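Local coordinates for protein type I modular polyketide synthase (Streptomyces albus subsp. albus, PDB 6IYR) that is an acyltransferase domain of the salinomycin polyketide synthase that probably selects an acyl-CoA extender unit and loads it for chain extension, at residues 385-390 / 408-413; 283-288 / 401-406. All coordinates share one frame; numbering follows the deposited sequence.

Contact 1. Residues 385-390 / 408-413; sequences TLLDRG and QETIDA
Leu387 reaches Thr410 and Ile411 through an unusual pair of torsions: chi1 is -108°, away from any staggered position, and chi2 of 15° nearly eclipses CD1 with CA. The second methyl, CD2, is thereby swung outward and makes the closest approaches. It lies 3.7 Å from Thr410 OG1, the two side chains meeting at a slant, and 4.1 Å from Ile411 CA, with the CG1 methylene of Ile411 at 4.3 Å. Thr410 is modelled with an eclipsed chi1 of 120°, which leaves the position of OG1, and its apparent lack of a polar partner, in doubt. Which leucine methyl leads is likewise less certain than the fact that the helices touch here.

The contact joins the C-terminal end of helix 379-388 to helix 404-414, the two helices that precede and follow strand 393-396 of the parallel sheet. Phe394 on that strand and Ala416 also touch Leu387, while Thr420 of the neighbouring strand meets Ile411. Just past Leu387 the helix closes in a Schellman motif, with Gly390 N bonded to Leu387 O at 2.8 Å and His391 N to Leu386 O.

No hydrogen bond crosses between the segments. Cohesion therefore rests on dispersion and apolar burial, with the buried end of Leu387 set against the helix backbone at Ile411 and the CG1 arm of that residue.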
ATOM      1  N   THR A 385       1.804 -17.044  -4.929  1.00 27.37           N
ATOM      2  CA  THR A 385       2.520 -17.787  -3.913  1.00 31.99           C
ATOM      3  C   THR A 385       1.847 -17.612  -2.550  1.00 35.37           C
ATOM      4  O   THR A 385       1.598 -18.594  -1.845  1.00 33.14           O
ATOM      5  CB  THR A 385       3.957 -17.301  -3.860  1.00 30.60           C
ATOM      6  OG1 THR A 385       4.602 -17.780  -5.035  1.00 30.56           O
ATOM      7  CG2 THR A 385       4.707 -17.825  -2.651  1.00 32.81           C
ATOM      8  N   LEU A 386       1.483 -16.375  -2.215  1.00 29.47           N
ATOM      9  CA  LEU A 386       0.895 -16.105  -0.904  1.00 33.03           C
ATOM     10  C   LEU A 386      -0.517 -16.665  -0.758  1.00 31.67           C
ATOM     11  O   LEU A 386      -0.883 -17.228   0.277  1.00 29.71           O
ATOM     12  CB  LEU A 386       0.937 -14.615  -0.578  1.00 29.13           C
ATOM     13  CG  LEU A 386       2.374 -14.132  -0.496  1.00 25.64           C
ATOM     14  CD1 LEU A 386       2.498 -12.631  -0.430  1.00 32.34           C
ATOM     15  CD2 LEU A 386       3.058 -14.707   0.722  1.00 29.72           C
ATOM     16  N   LEU A 387      -1.257 -16.604  -1.842  1.00 29.94           N
ATOM     17  CA  LEU A 387      -2.591 -17.135  -1.891  1.00 30.63           C
ATOM     18  C   LEU A 387      -2.529 -18.630  -1.651  1.00 39.32           C
ATOM     19  O   LEU A 387      -3.290 -19.173  -0.853  1.00 27.71           O
ATOM     20  CB  LEU A 387      -3.181 -16.864  -3.259  1.00 32.90           C
ATOM     21  CG  LEU A 387      -4.266 -15.801  -3.371  1.00 37.72           C
ATOM     22  CD1 LEU A 387      -4.428 -14.846  -2.195  1.00 37.91           C
ATOM     23  CD2 LEU A 387      -4.192 -15.114  -4.707  1.00 31.14           C
ATOM     24  N   ASP A 388      -1.611 -19.298  -2.337  1.00 35.25           N
ATOM     25  CA  ASP A 388      -1.432 -20.738  -2.154  1.00 41.30           C
ATOM     26  C   ASP A 388      -1.001 -21.132  -0.743  1.00 36.35           C
ATOM     27  O   ASP A 388      -1.347 -22.180  -0.260  1.00 33.44           O
ATOM     28  CB  ASP A 388      -0.432 -21.299  -3.153  1.00 46.22           C
ATOM     29  CG  ASP A 388      -0.890 -22.622  -3.702  1.00 58.62           C
ATOM     30  OD1 ASP A 388      -1.904 -22.626  -4.428  1.00 79.82           O
ATOM     31  OD2 ASP A 388      -0.421 -23.660  -3.211  1.00 49.99           O
ATOM     32  N   ARG A 389      -0.306 -20.247  -0.063  1.00 33.36           N
ATOM     33  CA  ARG A 389       0.005 -20.443   1.328  1.00 37.26           C
ATOM     34  C   ARG A 389      -1.106 -20.001   2.284  1.00 35.44           C
ATOM     35  O   ARG A 389      -0.926 -20.052   3.493  1.00 36.63           O
ATOM     36  CB  ARG A 389       1.339 -19.776   1.650  1.00 35.82           C
ATOM     37  CG  ARG A 389       2.477 -20.458   0.879  1.00 37.62           C
ATOM     38  CD  ARG A 389       3.707 -19.601   0.843  1.00 31.92           C
ATOM     39  NE  ARG A 389       4.232 -19.338   2.179  1.00 44.02           N
ATOM     40  CZ  ARG A 389       5.109 -20.134   2.794  1.00 52.48           C
ATOM     41  NH1 ARG A 389       5.536 -21.210   2.169  1.00 46.92           N
ATOM     42  NH2 ARG A 389       5.569 -19.863   4.017  1.00 49.25           N
ATOM     43  N   GLY A 390      -2.294 -19.693   1.762  1.00 37.72           N
ATOM     44  CA  GLY A 390      -3.447 -19.423   2.631  1.00 33.96           C
ATOM     45  C   GLY A 390      -3.565 -18.032   3.217  1.00 39.17           C
ATOM     46  O   GLY A 390      -4.374 -17.812   4.096  1.00 44.30           O
ATOM     47  N   GLN A 408      -6.629  -7.937  -6.791  1.00 29.33           N
ATOM     48  CA  GLN A 408      -8.007  -8.413  -6.912  1.00 29.36           C
ATOM     49  C   GLN A 408      -8.202  -9.269  -8.153  1.00 35.89           C
ATOM     50  O   GLN A 408      -8.865 -10.321  -8.106  1.00 33.81           O
ATOM     51  CB  GLN A 408      -8.969  -7.215  -6.971  1.00 33.33           C
ATOM     52  CG  GLN A 408     -10.437  -7.622  -6.924  1.00 31.13           C
ATOM     53  CD  GLN A 408     -10.813  -8.282  -5.605  1.00 28.60           C
ATOM     54  OE1 GLN A 408     -11.053  -9.495  -5.539  1.00 37.80           O
ATOM     55  NE2 GLN A 408     -10.745  -7.518  -4.540  1.00 28.37           N
ATOM     56  N   GLU A 409      -7.524  -8.893  -9.234  1.00 32.83           N
ATOM     57  CA  GLU A 409      -7.580  -9.669 -10.468  1.00 34.63           C
ATOM     58  C   GLU A 409      -6.962 -11.055 -10.279  1.00 28.49           C
ATOM     59  O   GLU A 409      -7.447 -12.053 -10.830  1.00 31.01           O
ATOM     60  CB  GLU A 409      -6.855  -8.889 -11.589  1.00 42.13           C
ATOM     61  CG  GLU A 409      -6.864  -9.551 -12.963  1.00 50.58           C
ATOM     62  CD  GLU A 409      -6.185  -8.694 -14.039  1.00 50.08           C
ATOM     63  OE1 GLU A 409      -4.954  -8.800 -14.256  1.00 39.27           O
ATOM     64  OE2 GLU A 409      -6.904  -7.953 -14.718  1.00 39.78           O
ATOM     65  N   THR A 410      -5.870 -11.156  -9.521  1.00 34.15           N
ATOM     66  CA  THR A 410      -5.310 -12.486  -9.322  1.00 33.61           C
ATOM     67  C   THR A 410      -6.091 -13.334  -8.313  1.00 32.29           C
ATOM     68  O   THR A 410      -6.289 -14.528  -8.543  1.00 34.25           O
ATOM     69  CB  THR A 410      -3.795 -12.535  -9.072  1.00 32.90           C
ATOM     70  OG1 THR A 410      -3.508 -13.125  -7.807  1.00 59.97           O
ATOM     71  CG2 THR A 410      -3.161 -11.234  -9.249  1.00 27.17           C
ATOM     72  N   ILE A 411      -6.578 -12.705  -7.251  1.00 32.96           N
ATOM     73  CA  ILE A 411      -7.527 -13.350  -6.321  1.00 29.13           C
ATOM     74  C   ILE A 411      -8.686 -13.922  -7.107  1.00 33.00           C
ATOM     75  O   ILE A 411      -9.070 -15.069  -6.905  1.00 36.53           O
ATOM     76  CB  ILE A 411      -8.101 -12.340  -5.293  1.00 31.54           C
ATOM     77  CG1 ILE A 411      -7.005 -11.886  -4.356  1.00 28.37           C
ATOM     78  CG2 ILE A 411      -9.281 -12.940  -4.509  1.00 32.57           C
ATOM     79  CD1 ILE A 411      -7.420 -10.856  -3.341  1.00 33.56           C
ATOM     80  N   ASP A 412      -9.272 -13.122  -7.984  1.00 33.89           N
ATOM     81  CA  ASP A 412     -10.440 -13.580  -8.732  1.00 36.61           C
ATOM     82  C   ASP A 412     -10.101 -14.749  -9.629  1.00 39.75           C
ATOM     83  O   ASP A 412     -10.925 -15.623  -9.838  1.00 38.14           O
ATOM     84  CB  ASP A 412     -11.062 -12.456  -9.586  1.00 36.50           C
ATOM     85  CG  ASP A 412     -11.757 -11.385  -8.740  1.00 37.80           C
ATOM     86  OD1 ASP A 412     -11.884 -11.588  -7.529  1.00 39.99           O
ATOM     87  OD2 ASP A 412     -12.041 -10.273  -9.257  1.00 39.99           O
ATOM     88  N   ALA A 413      -8.946 -14.728 -10.267  1.00 41.77           N
ATOM     89  CA  ALA A 413      -8.665 -15.775 -11.228  1.00 40.34           C
ATOM     90  C   ALA A 413      -8.314 -17.053 -10.479  1.00 40.74           C
ATOM     91  O   ALA A 413      -8.504 -18.139 -10.972  1.00 41.80           O
ATOM     92  CB  ALA A 413      -7.526 -15.367 -12.140  1.00 40.53           C
TER

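Contact 2. Residues 283-288 / 401-406; sequences SVNGPQ and PVLTVG
At a classic beta bulge, in which Asn285 and Gly286 both face Ser289, strand 279-286 meets the N-terminal end of helix 404-414. The strand is part of a beta-alpha-beta-beta-alpha-beta unit with strand order 4-1-3-2, which fits the ferredoxin-like small subdomain of acyltransferases. The helix follows a strand of the parallel sheet in the larger alpha/beta subdomain, so the contact probably lies at the junction of the two.

Gly406 allows the backbones to come close: its CA is turned to Asn285 O, with no side chain between them. Gly286 CA and Gly406 CA are 4.9 Å apart, and Gly406 O lies 4.2 Å from Gly286 CA. The carbonyls Asn285 O and Gly406 O come within 3.5 Å; as two acceptors they make no bond and probably repel mildly.

The side-chain meeting is between Leu403 and Asn285. From the N-cap position the side chain of Leu403 starts out past the strand, and its CD2 methyl comes back over the amide, standing almost directly above the flat face, 4.3 Å from Asn285 CG. Glu396 receives the backbone N-H groups of Val402 and Leu403, which probably steadies the turn that leads into the helix.

The hydrogen bond from His219 NE2 to Asn285 OD1 probably does most to fix the amide's rotation. His219 is next to Ser220 in a GxSxG sequence consistent with the nucleophile elbow of this family. The amide nitrogen adds little: it turns back along its own strand, where Asn285 ND2 gives a weak bond to Ser283 OG at 3.1 Å, bent to 134°.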
ATOM      1  N   SER A 283       6.754  -5.150 -15.592  1.00 25.86           N
ATOM      2  CA  SER A 283       6.073  -5.698 -14.430  1.00 29.88           C
ATOM      3  C   SER A 283       4.912  -6.546 -14.849  1.00 33.21           C
ATOM      4  O   SER A 283       4.279  -6.282 -15.870  1.00 29.53           O
ATOM      5  CB  SER A 283       5.660  -4.559 -13.461  1.00 26.56           C
ATOM      6  OG  SER A 283       4.505  -3.895 -13.886  1.00 33.55           O
ATOM      7  N   VAL A 284       4.706  -7.626 -14.110  1.00 28.76           N
ATOM      8  CA  VAL A 284       3.508  -8.440 -14.249  1.00 28.78           C
ATOM      9  C   VAL A 284       2.699  -8.337 -12.975  1.00 33.63           C
ATOM     10  O   VAL A 284       3.101  -8.875 -11.939  1.00 28.11           O
ATOM     11  CB  VAL A 284       3.870  -9.910 -14.469  1.00 31.54           C
ATOM     12  CG1 VAL A 284       2.618 -10.765 -14.676  1.00 31.01           C
ATOM     13  CG2 VAL A 284       4.811 -10.026 -15.656  1.00 37.60           C
ATOM     14  N   ASN A 285       1.556  -7.664 -13.074  1.00 29.20           N
ATOM     15  CA  ASN A 285       0.768  -7.276 -11.927  1.00 32.21           C
ATOM     16  C   ASN A 285      -0.501  -8.090 -11.705  1.00 37.11           C
ATOM     17  O   ASN A 285      -1.107  -7.981 -10.659  1.00 36.00           O
ATOM     18  CB  ASN A 285       0.436  -5.817 -12.024  1.00 31.59           C
ATOM     19  CG  ASN A 285       1.677  -4.975 -12.063  1.00 35.51           C
ATOM     20  OD1 ASN A 285       2.699  -5.363 -11.542  1.00 34.63           O
ATOM     21  ND2 ASN A 285       1.643  -3.922 -12.824  1.00 38.79           N
ATOM     22  N   GLY A 286      -0.887  -8.901 -12.690  1.00 35.68           N
ATOM     23  CA  GLY A 286      -2.093  -9.724 -12.612  1.00 35.58           C
ATOM     24  C   GLY A 286      -2.176 -10.571 -13.868  1.00 33.12           C
ATOM     25  O   GLY A 286      -1.443 -10.333 -14.810  1.00 38.07           O
ATOM     26  N   PRO A 287      -3.028 -11.590 -13.878  1.00 32.57           N
ATOM     27  CA  PRO A 287      -3.091 -12.479 -15.041  1.00 36.27           C
ATOM     28  C   PRO A 287      -3.408 -11.777 -16.373  1.00 34.37           C
ATOM     29  O   PRO A 287      -3.118 -12.326 -17.424  1.00 35.54           O
ATOM     30  CB  PRO A 287      -4.220 -13.467 -14.677  1.00 39.87           C
ATOM     31  CG  PRO A 287      -5.002 -12.801 -13.601  1.00 40.53           C
ATOM     32  CD  PRO A 287      -4.060 -11.899 -12.873  1.00 39.69           C
ATOM     33  N   GLN A 288      -3.998 -10.587 -16.333  1.00 40.36           N
ATOM     34  CA  GLN A 288      -4.247  -9.799 -17.560  1.00 41.05           C
ATOM     35  C   GLN A 288      -3.775  -8.361 -17.430  1.00 37.59           C
ATOM     36  O   GLN A 288      -4.381  -7.437 -17.976  1.00 38.03           O
ATOM     37  CB  GLN A 288      -5.733  -9.789 -17.875  1.00 42.66           C
ATOM     38  CG  GLN A 288      -6.273 -11.151 -18.249  1.00 53.57           C
ATOM     39  CD  GLN A 288      -6.210 -11.401 -19.737  1.00 68.47           C
ATOM     40  OE1 GLN A 288      -5.667 -12.411 -20.181  1.00 86.68           O
ATOM     41  NE2 GLN A 288      -6.737 -10.462 -20.521  1.00 83.89           N
ATOM     42  N   PRO A 401      -4.337   3.777  -3.485  1.00 26.91           N
ATOM     43  CA  PRO A 401      -4.291   2.391  -3.947  1.00 28.74           C
ATOM     44  C   PRO A 401      -3.947   2.227  -5.419  1.00 34.50           C
ATOM     45  O   PRO A 401      -4.699   2.652  -6.250  1.00 23.60           O
ATOM     46  CB  PRO A 401      -5.703   1.873  -3.734  1.00 30.23           C
ATOM     47  CG  PRO A 401      -6.447   2.951  -3.013  1.00 31.67           C
ATOM     48  CD  PRO A 401      -5.707   4.231  -3.211  1.00 32.49           C
ATOM     49  N   VAL A 402      -2.879   1.516  -5.744  1.00 27.12           N
ATOM     50  CA  VAL A 402      -2.462   1.378  -7.130  1.00 28.45           C
ATOM     51  C   VAL A 402      -2.217  -0.072  -7.513  1.00 24.55           C
ATOM     52  O   VAL A 402      -2.007  -0.378  -8.651  1.00 27.00           O
ATOM     53  CB  VAL A 402      -1.198   2.203  -7.430  1.00 34.82           C
ATOM     54  CG1 VAL A 402      -1.461   3.684  -7.228  1.00 32.68           C
ATOM     55  CG2 VAL A 402      -0.040   1.778  -6.541  1.00 38.47           C
ATOM     56  N   LEU A 403      -2.323  -0.987  -6.581  1.00 24.99           N
ATOM     57  CA  LEU A 403      -2.057  -2.388  -6.848  1.00 25.02           C
ATOM     58  C   LEU A 403      -3.151  -3.260  -6.336  1.00 28.16           C
ATOM     59  O   LEU A 403      -3.122  -4.486  -6.387  1.00 27.33           O
ATOM     60  CB  LEU A 403      -0.735  -2.801  -6.197  1.00 29.25           C
ATOM     61  CG  LEU A 403       0.507  -2.422  -7.019  1.00 30.63           C
ATOM     62  CD1 LEU A 403       1.781  -2.819  -6.284  1.00 32.91           C
ATOM     63  CD2 LEU A 403       0.420  -3.120  -8.356  1.00 29.17           C
ATOM     64  N   THR A 404      -4.168  -2.594  -5.854  1.00 27.20           N
ATOM     65  CA  THR A 404      -5.310  -3.247  -5.304  1.00 31.34           C
ATOM     66  C   THR A 404      -6.151  -3.862  -6.433  1.00 33.92           C
ATOM     67  O   THR A 404      -6.532  -5.027  -6.349  1.00 24.83           O
ATOM     68  CB  THR A 404      -5.951  -2.138  -4.472  1.00 39.97           C
ATOM     69  OG1 THR A 404      -6.397  -2.619  -3.211  1.00 53.99           O
ATOM     70  CG2 THR A 404      -6.898  -1.331  -5.232  1.00 26.81           C
ATOM     71  N   VAL A 405      -6.132  -3.240  -7.614  1.00 26.33           N
ATOM     72  CA  VAL A 405      -6.813  -3.824  -8.790  1.00 33.30           C
ATOM     73  C   VAL A 405      -6.119  -5.097  -9.273  1.00 33.52           C
ATOM     74  O   VAL A 405      -6.766  -6.068  -9.673  1.00 32.81           O
ATOM     75  CB  VAL A 405      -6.870  -2.817  -9.952  1.00 33.97           C
ATOM     76  CG1 VAL A 405      -7.386  -3.484 -11.226  1.00 37.73           C
ATOM     77  CG2 VAL A 405      -7.757  -1.641  -9.552  1.00 41.56           C
ATOM     78  N   GLY A 406      -4.788  -5.078  -9.289  1.00 29.41           N
ATOM     79  CA  GLY A 406      -4.033  -6.242  -9.741  1.00 28.34           C
ATOM     80  C   GLY A 406      -4.070  -7.399  -8.755  1.00 29.01           C
ATOM     81  O   GLY A 406      -4.152  -8.565  -9.144  1.00 24.38           O
TER

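The centres of the two contacts are about 12 Å apart, on the same side of the chain's centre. Helix 404-414 serves both: its first turn belongs to contact 2, its later turns to contact 1. Along the chain the segments alternate, 283-288, 385-390, 401-406 and 408-413, so the pairings cross. They also meet directly: Glu409 OE1 lies 2.9 Å from Gln288 N, a probable hydrogen bond, and the Thr410 side chain packs on Pro287. Helix 404-414 thus packs on both helix 379-388 and the end of strand 279-286 in the mixed sheet, and helix 379-388 also meets that strand directly, consistent with a fixed relation between the two subdomains.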